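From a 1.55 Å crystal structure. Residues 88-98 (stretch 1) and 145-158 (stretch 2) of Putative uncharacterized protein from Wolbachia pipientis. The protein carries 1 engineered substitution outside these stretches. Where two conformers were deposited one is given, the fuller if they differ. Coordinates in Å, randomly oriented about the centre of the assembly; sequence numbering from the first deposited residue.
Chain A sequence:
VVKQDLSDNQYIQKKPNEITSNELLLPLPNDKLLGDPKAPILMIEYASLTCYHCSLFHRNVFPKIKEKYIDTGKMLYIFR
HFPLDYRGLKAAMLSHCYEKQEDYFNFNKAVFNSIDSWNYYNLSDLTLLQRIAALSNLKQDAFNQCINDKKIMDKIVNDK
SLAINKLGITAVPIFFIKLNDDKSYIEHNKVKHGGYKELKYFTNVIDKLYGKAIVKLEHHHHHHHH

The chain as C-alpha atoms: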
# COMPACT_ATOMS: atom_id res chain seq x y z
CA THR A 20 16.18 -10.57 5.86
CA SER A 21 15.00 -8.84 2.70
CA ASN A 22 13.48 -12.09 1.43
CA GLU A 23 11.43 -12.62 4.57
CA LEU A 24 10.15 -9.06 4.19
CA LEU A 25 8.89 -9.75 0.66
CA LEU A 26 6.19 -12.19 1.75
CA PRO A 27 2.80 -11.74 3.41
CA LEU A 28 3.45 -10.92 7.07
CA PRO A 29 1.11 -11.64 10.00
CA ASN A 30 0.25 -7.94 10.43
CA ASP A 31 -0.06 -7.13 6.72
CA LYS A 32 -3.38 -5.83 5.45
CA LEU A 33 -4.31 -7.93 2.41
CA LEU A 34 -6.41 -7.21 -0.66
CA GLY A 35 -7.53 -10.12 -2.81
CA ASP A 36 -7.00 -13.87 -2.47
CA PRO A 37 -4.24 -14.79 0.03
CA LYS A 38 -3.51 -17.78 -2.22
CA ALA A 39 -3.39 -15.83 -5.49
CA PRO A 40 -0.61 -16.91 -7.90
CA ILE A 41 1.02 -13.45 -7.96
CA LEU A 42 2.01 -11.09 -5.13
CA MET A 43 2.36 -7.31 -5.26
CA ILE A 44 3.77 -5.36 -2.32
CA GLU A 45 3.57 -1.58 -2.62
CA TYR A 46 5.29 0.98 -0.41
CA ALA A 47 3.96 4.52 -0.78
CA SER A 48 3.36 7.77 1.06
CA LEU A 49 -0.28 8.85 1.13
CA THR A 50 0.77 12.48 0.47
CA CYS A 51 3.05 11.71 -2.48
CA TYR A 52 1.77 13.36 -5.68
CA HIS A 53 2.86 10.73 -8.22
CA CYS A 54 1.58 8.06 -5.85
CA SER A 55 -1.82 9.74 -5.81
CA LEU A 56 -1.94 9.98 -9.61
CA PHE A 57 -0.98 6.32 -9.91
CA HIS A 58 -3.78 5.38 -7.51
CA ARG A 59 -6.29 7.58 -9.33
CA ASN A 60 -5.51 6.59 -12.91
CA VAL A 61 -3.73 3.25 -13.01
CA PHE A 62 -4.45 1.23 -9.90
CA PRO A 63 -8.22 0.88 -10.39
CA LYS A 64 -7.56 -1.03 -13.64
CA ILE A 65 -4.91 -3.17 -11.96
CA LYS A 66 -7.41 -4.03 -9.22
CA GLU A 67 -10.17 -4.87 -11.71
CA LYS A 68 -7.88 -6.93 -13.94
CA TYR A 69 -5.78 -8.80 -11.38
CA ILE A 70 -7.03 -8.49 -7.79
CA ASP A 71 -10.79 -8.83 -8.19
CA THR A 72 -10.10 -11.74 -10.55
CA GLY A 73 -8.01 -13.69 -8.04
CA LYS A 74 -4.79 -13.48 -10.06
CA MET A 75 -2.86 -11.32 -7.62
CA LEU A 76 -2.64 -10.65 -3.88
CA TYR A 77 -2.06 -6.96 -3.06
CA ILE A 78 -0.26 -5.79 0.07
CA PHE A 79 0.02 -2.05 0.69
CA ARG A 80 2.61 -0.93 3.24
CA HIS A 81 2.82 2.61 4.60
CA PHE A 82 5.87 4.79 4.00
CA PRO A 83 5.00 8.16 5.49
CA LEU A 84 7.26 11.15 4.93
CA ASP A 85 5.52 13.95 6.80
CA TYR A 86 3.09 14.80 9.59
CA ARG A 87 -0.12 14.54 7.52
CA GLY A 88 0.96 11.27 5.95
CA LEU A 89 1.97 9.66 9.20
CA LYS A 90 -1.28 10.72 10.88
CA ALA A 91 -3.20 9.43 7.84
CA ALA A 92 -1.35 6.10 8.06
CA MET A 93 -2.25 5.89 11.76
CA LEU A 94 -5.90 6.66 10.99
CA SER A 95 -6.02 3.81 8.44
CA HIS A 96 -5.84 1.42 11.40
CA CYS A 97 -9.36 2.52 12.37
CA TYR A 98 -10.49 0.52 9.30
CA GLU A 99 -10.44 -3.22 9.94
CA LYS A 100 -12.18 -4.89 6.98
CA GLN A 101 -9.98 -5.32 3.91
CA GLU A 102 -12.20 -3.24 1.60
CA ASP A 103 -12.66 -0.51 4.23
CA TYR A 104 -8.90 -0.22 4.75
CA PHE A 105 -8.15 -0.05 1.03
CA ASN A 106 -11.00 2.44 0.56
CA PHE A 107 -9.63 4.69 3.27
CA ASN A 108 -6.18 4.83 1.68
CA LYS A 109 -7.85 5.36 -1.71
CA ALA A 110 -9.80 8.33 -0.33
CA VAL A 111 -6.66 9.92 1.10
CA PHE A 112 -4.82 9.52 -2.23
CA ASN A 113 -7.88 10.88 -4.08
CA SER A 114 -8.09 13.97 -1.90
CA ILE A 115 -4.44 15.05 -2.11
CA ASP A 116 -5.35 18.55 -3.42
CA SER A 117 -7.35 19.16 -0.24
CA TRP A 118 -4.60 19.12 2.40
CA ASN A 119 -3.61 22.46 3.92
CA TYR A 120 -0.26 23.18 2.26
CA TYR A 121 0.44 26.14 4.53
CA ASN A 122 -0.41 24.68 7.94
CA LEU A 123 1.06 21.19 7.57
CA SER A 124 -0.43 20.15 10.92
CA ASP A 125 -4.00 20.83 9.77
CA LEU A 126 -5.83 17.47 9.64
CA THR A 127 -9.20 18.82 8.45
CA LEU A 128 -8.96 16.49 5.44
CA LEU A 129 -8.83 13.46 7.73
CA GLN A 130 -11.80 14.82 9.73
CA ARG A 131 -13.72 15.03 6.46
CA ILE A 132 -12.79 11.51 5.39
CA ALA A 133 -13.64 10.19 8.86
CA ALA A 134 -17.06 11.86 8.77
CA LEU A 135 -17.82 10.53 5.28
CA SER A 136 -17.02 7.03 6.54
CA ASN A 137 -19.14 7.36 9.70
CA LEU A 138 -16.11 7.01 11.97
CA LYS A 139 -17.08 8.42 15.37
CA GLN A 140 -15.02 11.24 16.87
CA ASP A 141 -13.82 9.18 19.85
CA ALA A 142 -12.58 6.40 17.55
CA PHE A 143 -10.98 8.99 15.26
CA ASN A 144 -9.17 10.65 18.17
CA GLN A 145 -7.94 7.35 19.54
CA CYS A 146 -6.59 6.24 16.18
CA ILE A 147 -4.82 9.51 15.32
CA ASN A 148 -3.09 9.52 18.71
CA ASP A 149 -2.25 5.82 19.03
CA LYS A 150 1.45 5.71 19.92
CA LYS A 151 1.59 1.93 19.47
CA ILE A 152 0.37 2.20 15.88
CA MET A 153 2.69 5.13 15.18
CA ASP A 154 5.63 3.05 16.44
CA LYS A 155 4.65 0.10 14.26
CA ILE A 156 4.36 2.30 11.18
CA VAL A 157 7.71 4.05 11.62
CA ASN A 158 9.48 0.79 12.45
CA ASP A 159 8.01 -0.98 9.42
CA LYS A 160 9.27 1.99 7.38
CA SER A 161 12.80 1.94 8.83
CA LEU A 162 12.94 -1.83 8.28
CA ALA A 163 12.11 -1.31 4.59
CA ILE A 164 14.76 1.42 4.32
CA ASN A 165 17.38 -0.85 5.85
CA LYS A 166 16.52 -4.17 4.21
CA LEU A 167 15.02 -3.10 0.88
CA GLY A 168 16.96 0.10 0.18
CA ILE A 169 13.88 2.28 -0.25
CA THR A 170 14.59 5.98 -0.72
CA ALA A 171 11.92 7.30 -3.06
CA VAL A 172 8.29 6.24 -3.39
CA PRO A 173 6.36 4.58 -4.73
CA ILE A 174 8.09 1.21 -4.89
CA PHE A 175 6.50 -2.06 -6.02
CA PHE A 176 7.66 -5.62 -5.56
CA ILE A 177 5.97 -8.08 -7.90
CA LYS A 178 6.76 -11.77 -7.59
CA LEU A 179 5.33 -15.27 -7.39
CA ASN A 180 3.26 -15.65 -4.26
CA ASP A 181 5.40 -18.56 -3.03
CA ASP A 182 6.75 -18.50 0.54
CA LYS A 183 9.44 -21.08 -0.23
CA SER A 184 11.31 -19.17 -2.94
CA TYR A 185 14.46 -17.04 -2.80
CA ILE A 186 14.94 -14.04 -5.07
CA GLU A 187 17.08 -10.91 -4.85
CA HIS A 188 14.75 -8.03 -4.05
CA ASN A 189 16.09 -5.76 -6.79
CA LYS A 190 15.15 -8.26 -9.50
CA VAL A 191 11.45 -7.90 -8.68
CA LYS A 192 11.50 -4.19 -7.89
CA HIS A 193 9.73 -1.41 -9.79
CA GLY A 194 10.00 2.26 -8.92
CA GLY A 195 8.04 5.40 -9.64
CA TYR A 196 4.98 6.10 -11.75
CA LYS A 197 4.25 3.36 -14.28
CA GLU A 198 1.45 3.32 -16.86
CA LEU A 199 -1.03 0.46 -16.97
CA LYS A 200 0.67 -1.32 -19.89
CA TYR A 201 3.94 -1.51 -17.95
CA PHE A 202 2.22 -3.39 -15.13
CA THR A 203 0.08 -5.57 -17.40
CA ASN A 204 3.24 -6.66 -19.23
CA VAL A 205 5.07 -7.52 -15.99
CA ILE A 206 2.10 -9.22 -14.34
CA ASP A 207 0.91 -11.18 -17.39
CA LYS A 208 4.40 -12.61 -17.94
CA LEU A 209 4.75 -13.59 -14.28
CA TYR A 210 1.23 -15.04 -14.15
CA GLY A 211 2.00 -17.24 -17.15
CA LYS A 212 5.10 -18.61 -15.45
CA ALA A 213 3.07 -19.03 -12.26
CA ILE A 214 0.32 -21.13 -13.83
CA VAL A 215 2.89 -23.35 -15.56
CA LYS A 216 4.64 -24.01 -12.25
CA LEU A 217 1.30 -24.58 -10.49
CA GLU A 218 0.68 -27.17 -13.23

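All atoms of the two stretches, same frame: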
# COMPACT_ATOMS: atom_id res chain seq x y z
N GLY A 88 0.89 12.63 6.46
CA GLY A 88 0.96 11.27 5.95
C GLY A 88 1.07 10.24 7.04
O GLY A 88 0.49 9.16 6.95
N LEU A 89 1.82 10.58 8.08
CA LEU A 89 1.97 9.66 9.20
C LEU A 89 0.66 9.57 9.98
O LEU A 89 0.22 8.48 10.35
CB LEU A 89 3.14 10.08 10.10
CG LEU A 89 3.39 9.22 11.34
CD1 LEU A 89 3.43 7.74 11.01
CD2 LEU A 89 4.67 9.67 12.00
N LYS A 90 0.02 10.71 10.21
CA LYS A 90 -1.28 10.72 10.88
C LYS A 90 -2.33 9.97 10.04
O LYS A 90 -3.16 9.24 10.59
CB LYS A 90 -1.74 12.15 11.18
CG LYS A 90 -0.95 12.83 12.30
CD LYS A 90 -1.37 12.30 13.65
CE LYS A 90 -0.39 12.73 14.74
NZ LYS A 90 -0.91 12.47 16.12
N ALA A 91 -2.28 10.14 8.72
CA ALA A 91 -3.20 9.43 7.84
C ALA A 91 -2.96 7.92 7.95
O ALA A 91 -3.91 7.13 8.05
CB ALA A 91 -3.03 9.90 6.40
N ALA A 92 -1.69 7.52 7.94
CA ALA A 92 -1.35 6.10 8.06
C ALA A 92 -1.87 5.54 9.39
O ALA A 92 -2.38 4.42 9.44
CB ALA A 92 0.16 5.89 7.93
N MET A 93 -1.72 6.30 10.46
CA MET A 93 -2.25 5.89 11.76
C MET A 93 -3.77 5.73 11.70
O MET A 93 -4.33 4.75 12.20
CB MET A 93 -1.86 6.90 12.84
CG MET A 93 -0.34 6.91 13.14
SD MET A 93 0.17 8.30 14.16
CE MET A 93 -0.76 8.00 15.66
N LEU A 94 -4.44 6.69 11.08
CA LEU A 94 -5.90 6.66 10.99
C LEU A 94 -6.40 5.43 10.22
O LEU A 94 -7.47 4.91 10.51
CB LEU A 94 -6.44 7.95 10.38
CG LEU A 94 -7.96 8.12 10.36
CD1 LEU A 94 -8.56 7.90 11.75
CD2 LEU A 94 -8.33 9.50 9.82
N SER A 95 -5.62 4.97 9.24
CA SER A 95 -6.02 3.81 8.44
C SER A 95 -6.27 2.59 9.32
O SER A 95 -7.02 1.69 8.94
CB SER A 95 -4.99 3.50 7.35
OG SER A 95 -3.85 2.86 7.90
N HIS A 96 -5.66 2.55 10.49
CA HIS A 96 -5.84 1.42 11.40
C HIS A 96 -7.20 1.42 12.10
O HIS A 96 -7.54 0.45 12.78
CB HIS A 96 -4.70 1.38 12.41
CG HIS A 96 -3.41 0.92 11.81
ND1 HIS A 96 -2.84 -0.30 12.12
CD2 HIS A 96 -2.59 1.50 10.90
CE1 HIS A 96 -1.72 -0.44 11.43
NE2 HIS A 96 -1.55 0.64 10.68
N CYS A 97 -7.97 2.49 11.93
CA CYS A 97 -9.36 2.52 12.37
C CYS A 97 -10.28 1.73 11.43
O CYS A 97 -11.47 1.59 11.68
CB CYS A 97 -9.87 3.96 12.48
SG CYS A 97 -10.02 4.65 14.16
N TYR A 98 -9.72 1.24 10.32
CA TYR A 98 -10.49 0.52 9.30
C TYR A 98 -10.04 -0.93 9.20
O TYR A 98 -8.98 -1.23 8.64
CB TYR A 98 -10.37 1.24 7.95
CG TYR A 98 -10.89 2.66 8.03
CD1 TYR A 98 -12.19 2.97 7.64
CD2 TYR A 98 -10.10 3.68 8.53
CE1 TYR A 98 -12.67 4.27 7.74
CE2 TYR A 98 -10.57 4.97 8.63
CZ TYR A 98 -11.85 5.26 8.23
OH TYR A 98 -12.31 6.55 8.33
N GLN A 145 -8.76 8.44 19.05
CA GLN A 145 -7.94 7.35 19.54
C GLN A 145 -6.97 6.88 18.47
O GLN A 145 -5.78 6.68 18.72
CB GLN A 145 -8.82 6.20 20.04
CG GLN A 145 -8.03 5.11 20.73
CD GLN A 145 -8.80 4.47 21.87
OE1 GLN A 145 -10.02 4.62 21.97
NE2 GLN A 145 -8.10 3.75 22.73
N CYS A 146 -7.46 6.72 17.25
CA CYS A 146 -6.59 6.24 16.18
C CYS A 146 -5.48 7.22 15.84
O CYS A 146 -4.33 6.81 15.63
CB CYS A 146 -7.40 5.88 14.93
SG CYS A 146 -8.24 4.29 15.08
N ILE A 147 -5.79 8.51 15.74
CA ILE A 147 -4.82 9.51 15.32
C ILE A 147 -3.77 9.79 16.40
O ILE A 147 -2.74 10.43 16.13
CB ILE A 147 -5.54 10.80 14.89
CG1 ILE A 147 -4.85 11.40 13.67
CG2 ILE A 147 -5.64 11.78 16.05
CD1 ILE A 147 -5.80 11.93 12.65
N ASN A 148 -4.03 9.32 17.61
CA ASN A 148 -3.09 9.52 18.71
C ASN A 148 -2.47 8.23 19.24
O ASN A 148 -1.80 8.24 20.28
CB ASN A 148 -3.76 10.30 19.84
CG ASN A 148 -4.07 11.72 19.44
OD1 ASN A 148 -3.17 12.51 19.15
ND2 ASN A 148 -5.35 12.07 19.43
N ASP A 149 -2.68 7.13 18.54
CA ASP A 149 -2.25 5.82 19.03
C ASP A 149 -0.74 5.63 18.86
O ASP A 149 -0.26 5.35 17.76
CB ASP A 149 -3.04 4.71 18.33
CG ASP A 149 -2.85 3.35 18.99
OD1 ASP A 149 -1.75 3.09 19.53
OD2 ASP A 149 -3.80 2.54 18.97
N LYS A 150 -0.01 5.80 19.95
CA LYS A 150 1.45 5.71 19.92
C LYS A 150 1.93 4.33 19.47
O LYS A 150 2.94 4.22 18.80
CB LYS A 150 2.03 6.05 21.30
N LYS A 151 1.20 3.29 19.85
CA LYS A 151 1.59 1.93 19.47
C LYS A 151 1.52 1.73 17.96
O LYS A 151 2.38 1.08 17.36
CB LYS A 151 0.72 0.89 20.19
CG LYS A 151 0.99 0.77 21.69
N ILE A 152 0.49 2.28 17.33
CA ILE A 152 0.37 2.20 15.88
C ILE A 152 1.42 3.08 15.20
O ILE A 152 2.03 2.67 14.20
CB ILE A 152 -1.05 2.58 15.43
CG1 ILE A 152 -2.05 1.54 15.94
CG2 ILE A 152 -1.13 2.68 13.92
CD1 ILE A 152 -1.69 0.12 15.53
N MET A 153 1.64 4.28 15.73
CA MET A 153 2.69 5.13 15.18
C MET A 153 4.03 4.40 15.16
O MET A 153 4.74 4.40 14.15
CB MET A 153 2.81 6.44 15.96
CG MET A 153 3.89 7.35 15.40
SD MET A 153 4.18 8.84 16.36
CE MET A 153 4.55 8.18 17.98
N ASP A 154 4.38 3.79 16.29
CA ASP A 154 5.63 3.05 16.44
C ASP A 154 5.74 1.94 15.40
O ASP A 154 6.78 1.75 14.78
CB ASP A 154 5.73 2.42 17.83
CG ASP A 154 6.01 3.43 18.92
OD1 ASP A 154 6.35 4.59 18.61
OD2 ASP A 154 5.87 3.06 20.10
N LYS A 155 4.65 1.20 15.22
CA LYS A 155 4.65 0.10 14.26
C LYS A 155 4.89 0.64 12.85
O LYS A 155 5.69 0.09 12.09
CB LYS A 155 3.34 -0.69 14.33
CG LYS A 155 3.18 -1.74 13.25
N ILE A 156 4.20 1.72 12.51
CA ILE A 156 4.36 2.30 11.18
C ILE A 156 5.79 2.77 10.91
O ILE A 156 6.37 2.45 9.87
CB ILE A 156 3.38 3.47 10.95
CG1 ILE A 156 1.94 2.93 10.86
CG2 ILE A 156 3.73 4.22 9.68
CD1 ILE A 156 0.86 3.96 11.13
N VAL A 157 6.36 3.53 11.85
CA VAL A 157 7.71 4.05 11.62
C VAL A 157 8.77 2.95 11.66
O VAL A 157 9.79 3.04 10.98
CB VAL A 157 8.10 5.23 12.56
CG1 VAL A 157 7.15 6.41 12.34
CG2 VAL A 157 8.13 4.79 14.02
N ASN A 158 8.53 1.90 12.43
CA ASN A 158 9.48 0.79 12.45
C ASN A 158 9.38 -0.06 11.19
O ASN A 158 10.40 -0.48 10.65
CB ASN A 158 9.34 -0.02 13.74
CG ASN A 158 10.04 0.66 14.91
OD1 ASN A 158 9.42 1.37 15.70
ND2 ASN A 158 11.35 0.49 14.99
O HOH W 1 -2.83 14.71 16.63
O HOH W 2 -4.06 4.34 14.91

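How is the beginning of stretch 2 fastened to stretch 1? By a covalent bond: C146 points its CA-to-CB bond toward stretch 1, and its SG lies 2.0 Å from C97 SG in a disulfide with a chi3 of 100°, close to the right angle such bonds prefer. The link joins residues 49 apart in sequence. Beside the bridge, C146 CB packs 3.9 Å from L94 CD1, and the CA atoms of L94 and C146 are 5.3 Å apart. A water adds a polar tie, its O donating to M93 O at 2.8 Å and to C146 O at 2.6 Å.

What does stretch 2 offer to stretch 1 just after C146? The carbonyl of I147 becomes an acceptor for a lysine reaching across. K90 starts sideways to stretch 2, but its long chain brings NZ to 2.7 Å from I147 O, where it donates a hydrogen bond. The aliphatic part of the same lysine is used as well, since K90 CD lies 3.6 Å from I147 CG1; a flexible chain with a charged tip suits both tasks. The O of a second water accepts from K90 NZ at 3.0 Å and donates a weak bond to N148 OD1 at 3.4 Å, extending the polar network toward the exposed asparagine. D149 then caps the next helix: its OD1 accepts from I152 N at 3.2 Å and, weakly, from K151 N at 3.0 Å. These amides lie in the first turn, where no preceding helical carbonyl is available to them, and the short carboxylate supplies the acceptor.

Which side chain fills the pocket lined by I147 and the second helix? M93, which is buried and sits as a knob among I147, I152, M153 and I156. Its unbranched chain, with chi angles m, t and p, bends so that CE comes 3.2 Å from I147 O and 3.4 Å from D149 O, while SD packs 3.7 Å from M153 CB. I152, pointing toward stretch 1, also serves a second partner: its CG2 lies 3.6 Å from the centroid of the H96 ring, 14° off the normal, a CH-pi contact over one face. A flat imidazole can receive a methyl group in this way, and the CA-to-CB bond of H96 points toward stretch 2.

How does the contact finish along this helix? I156 points toward stretch 1 and is buried against several of its residues. Its CD1 meets A92 CB at 3.8 Å and M93 CG at 3.8 Å, while its CG2 reaches L89 CD1 at 3.8 Å. The small side chain of A92 lets the isoleucine methyl lie near the backbone, with A92 C 3.6 Å from I156 CD1. L89 also packs on M153 and V157, its CD2 lying 4.2 Å from M153 CG and 4.1 Å from V157 CG1. Together the two stretches bury 761 Å², summed over both sides; the axes of helix 88-94 and helix 150-158 cross at 114° and approach to 9.5 Å.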